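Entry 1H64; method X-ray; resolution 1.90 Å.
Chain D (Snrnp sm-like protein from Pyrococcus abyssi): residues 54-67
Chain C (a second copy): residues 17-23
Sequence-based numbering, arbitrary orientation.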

# COMPACT_ATOMS: atom_id res chain seq x y z
N VAL D 54 27.12 -0.80 6.40
CA VAL D 54 27.09 0.66 6.49
C VAL D 54 26.70 1.14 7.88
O VAL D 54 26.78 2.33 8.17
CB VAL D 54 26.15 1.28 5.43
CG1 VAL D 54 26.77 1.13 4.05
CG2 VAL D 54 24.77 0.62 5.48
N LYS D 55 26.28 0.22 8.73
CA LYS D 55 25.92 0.58 10.09
C LYS D 55 25.76 -0.65 10.97
O LYS D 55 25.52 -1.75 10.48
CB LYS D 55 24.62 1.40 10.10
CG LYS D 55 24.48 2.27 11.34
CD LYS D 55 23.43 3.34 11.16
CE LYS D 55 23.45 4.32 12.32
NZ LYS D 55 23.39 3.63 13.64
N ARG D 56 25.93 -0.46 12.28
CA ARG D 56 25.80 -1.55 13.23
C ARG D 56 24.85 -1.13 14.33
O ARG D 56 24.77 0.05 14.67
CB ARG D 56 27.16 -1.91 13.85
CG ARG D 56 28.11 -2.58 12.87
CD ARG D 56 29.16 -3.42 13.59
NE ARG D 56 29.81 -4.32 12.64
CZ ARG D 56 30.64 -3.92 11.69
NH1 ARG D 56 30.94 -2.64 11.58
NH2 ARG D 56 31.13 -4.80 10.82
N TYR D 57 24.14 -2.09 14.90
CA TYR D 57 23.21 -1.79 15.97
C TYR D 57 23.27 -2.88 17.03
O TYR D 57 23.41 -4.05 16.70
CB TYR D 57 21.76 -1.73 15.44
CG TYR D 57 21.54 -0.85 14.23
CD1 TYR D 57 21.66 -1.36 12.94
CD2 TYR D 57 21.21 0.50 14.38
CE1 TYR D 57 21.46 -0.55 11.83
CE2 TYR D 57 21.00 1.32 13.26
CZ TYR D 57 21.13 0.78 11.99
OH TYR D 57 20.95 1.58 10.89
N GLY D 58 23.17 -2.49 18.30
CA GLY D 58 23.19 -3.47 19.37
C GLY D 58 21.91 -4.29 19.37
O GLY D 58 21.93 -5.52 19.55
N LYS D 59 20.79 -3.62 19.14
CA LYS D 59 19.48 -4.29 19.11
C LYS D 59 18.60 -3.48 18.16
O LYS D 59 18.58 -2.26 18.23
CB LYS D 59 18.87 -4.32 20.50
CG LYS D 59 17.73 -5.32 20.66
CD LYS D 59 17.07 -5.21 22.03
CE LYS D 59 17.40 -6.40 22.93
NZ LYS D 59 16.71 -6.26 24.25
N ILE D 60 17.86 -4.16 17.29
CA ILE D 60 17.02 -3.42 16.36
C ILE D 60 15.70 -4.14 16.07
O ILE D 60 15.67 -5.35 15.90
CB ILE D 60 17.76 -3.17 15.04
CG1 ILE D 60 16.91 -2.32 14.10
CG2 ILE D 60 18.18 -4.50 14.42
CD1 ILE D 60 17.74 -1.62 13.04
N VAL D 61 14.62 -3.37 16.02
CA VAL D 61 13.31 -3.96 15.73
C VAL D 61 13.02 -3.56 14.29
O VAL D 61 13.00 -2.36 13.98
CB VAL D 61 12.23 -3.36 16.64
CG1 VAL D 61 10.86 -4.00 16.35
CG2 VAL D 61 12.63 -3.57 18.10
N ILE D 62 12.83 -4.54 13.41
CA ILE D 62 12.54 -4.27 12.01
C ILE D 62 11.09 -4.68 11.68
O ILE D 62 10.65 -5.79 12.00
CB ILE D 62 13.48 -5.03 11.06
CG1 ILE D 62 13.12 -6.49 11.05
CG2 ILE D 62 14.95 -4.87 11.51
CD1 ILE D 62 13.42 -7.17 9.72
N ARG D 63 10.34 -3.79 11.03
CA ARG D 63 8.94 -4.09 10.71
C ARG D 63 8.81 -5.01 9.51
O ARG D 63 9.42 -4.77 8.46
CB ARG D 63 8.17 -2.78 10.48
CG ARG D 63 7.92 -2.03 11.78
CD ARG D 63 7.07 -0.79 11.57
NE ARG D 63 5.76 -1.10 10.99
CZ ARG D 63 5.45 -0.94 9.71
NH1 ARG D 63 6.35 -0.47 8.83
NH2 ARG D 63 4.22 -1.24 9.29
N GLY D 64 8.03 -6.08 9.67
CA GLY D 64 7.87 -7.03 8.60
C GLY D 64 7.31 -6.50 7.29
O GLY D 64 7.53 -7.08 6.23
N ASP D 65 6.57 -5.40 7.36
CA ASP D 65 5.97 -4.85 6.15
C ASP D 65 7.00 -4.48 5.08
O ASP D 65 6.68 -4.45 3.89
CB ASP D 65 5.11 -3.63 6.51
CG ASP D 65 4.35 -3.09 5.31
OD1 ASP D 65 3.46 -3.80 4.80
OD2 ASP D 65 4.66 -1.96 4.88
N ASN D 66 8.24 -4.22 5.50
CA ASN D 66 9.31 -3.85 4.58
C ASN D 66 10.15 -5.06 4.18
O ASN D 66 11.05 -4.96 3.37
CB ASN D 66 10.25 -2.84 5.26
CG ASN D 66 9.52 -1.68 5.91
OD1 ASN D 66 9.01 -0.79 5.24
ND2 ASN D 66 9.47 -1.69 7.24
N VAL D 67 9.84 -6.22 4.75
CA VAL D 67 10.64 -7.41 4.50
C VAL D 67 10.27 -8.20 3.24
O VAL D 67 9.10 -8.48 2.99
CB VAL D 67 10.58 -8.36 5.75
CG1 VAL D 67 11.41 -9.61 5.50
CG2 VAL D 67 11.14 -7.63 7.00
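Chain C, residues 17-23: VLVILKK

Residues 17-21 of chain C form a β-strand, continued from earlier in the chain, that runs at 135° to strand 54-57 of chain D, their axes passing no closer than 11.7 Å. The contact is therefore made by side chains, and it buries 264 Å². Alternation along the extended backbone points CB of Leu C18 and Ile C20 toward chain D, while Val C17, Val C19 and Leu C21 lie out of reach. At residue 22 the backbone leaves the strand (phi/psi -67/36°), and Lys C22 also directs its CB toward chain D.

Tyr D57 receives both aliphatic residues. Its chi1 of -51° (m) and chi2 of 90° carry the ring to chain C: CE2 of Tyr D57 lies 3.8 Å from CD2 of Leu C18, which approaches the ring edge, and OH of Tyr D57 lies 3.3 Å from CD1 of Ile C20. Leu C18 (chi1 t, chi2 p) also places CD2 3.9 Å from NZ of Lys D55, whose chain is trans through chi3 before turning at chi4 (m). Ile C20 is m at chi1 and t at chi2, extending CD1 to within 4.3 Å of CD1 of Ile D60, whose CB points sideways but whose t,t side chain brings the tip nearer.

Beyond the corner at 58-59 and strand 60-62, the 3-10 segment 64-66 meets Lys C22. This lysine is m at chi1 and trans from chi2 to chi4, a reach that sets NZ 3.2 Å from OD2 of Asp D65 in a salt bridge with a weak hydrogen bond. Asp D65, t at chi1, swings its carboxylate nearer although its CB points sideways. Arg D63 presents its guanidinium edge, NH1 standing 4.0 Å from CE of Lys C22. Asn D66 (chi1 m) points its CB toward chain C and donates a weak hydrogen bond from ND2 to O of Arg D63 at 3.3 Å.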

# COMPACT_ATOMS: atom_id res chain seq x y z
N VAL C 17 16.20 6.66 21.40
CA VAL C 17 16.06 5.66 20.35
C VAL C 17 16.26 6.29 18.99
O VAL C 17 16.21 7.52 18.83
CB VAL C 17 14.65 5.01 20.33
CG1 VAL C 17 14.38 4.27 21.64
CG2 VAL C 17 13.59 6.08 20.10
N LEU C 18 16.49 5.43 18.02
CA LEU C 18 16.66 5.82 16.62
C LEU C 18 15.46 5.24 15.85
O LEU C 18 15.19 4.04 15.94
CB LEU C 18 17.96 5.20 16.09
CG LEU C 18 18.33 5.39 14.61
CD1 LEU C 18 18.39 6.87 14.28
CD2 LEU C 18 19.68 4.73 14.34
N VAL C 19 14.73 6.08 15.13
CA VAL C 19 13.60 5.59 14.32
C VAL C 19 14.01 5.78 12.86
O VAL C 19 14.10 6.91 12.37
CB VAL C 19 12.30 6.38 14.62
CG1 VAL C 19 11.15 5.86 13.74
CG2 VAL C 19 11.92 6.26 16.11
N ILE C 20 14.26 4.67 12.18
CA ILE C 20 14.66 4.66 10.77
C ILE C 20 13.44 4.59 9.86
O ILE C 20 12.61 3.67 9.97
CB ILE C 20 15.58 3.46 10.47
CG1 ILE C 20 16.77 3.45 11.43
CG2 ILE C 20 16.07 3.53 9.03
CD1 ILE C 20 17.70 2.26 11.24
N LEU C 21 13.33 5.56 8.96
CA LEU C 21 12.20 5.59 8.04
C LEU C 21 12.59 4.96 6.70
O LEU C 21 13.77 4.79 6.41
CB LEU C 21 11.73 7.04 7.86
CG LEU C 21 11.44 7.69 9.22
CD1 LEU C 21 11.39 9.19 9.07
CD2 LEU C 21 10.13 7.14 9.81
N LYS C 22 11.58 4.60 5.91
CA LYS C 22 11.81 3.97 4.62
C LYS C 22 12.48 4.89 3.60
O LYS C 22 12.20 4.80 2.41
CB LYS C 22 10.47 3.47 4.05
CG LYS C 22 9.60 2.75 5.07
CD LYS C 22 8.31 2.21 4.46
CE LYS C 22 7.43 1.53 5.50
NZ LYS C 22 6.24 0.88 4.87
N LYS C 23 13.39 5.75 4.05
CA LYS C 23 14.04 6.69 3.14
C LYS C 23 15.52 7.03 3.41
O LYS C 23 16.08 7.91 2.75
CB LYS C 23 13.25 8.01 3.11
CG LYS C 23 11.78 7.86 2.76
CD LYS C 23 11.56 7.70 1.26
CE LYS C 23 11.89 8.99 0.53
NZ LYS C 23 11.60 8.90 -0.93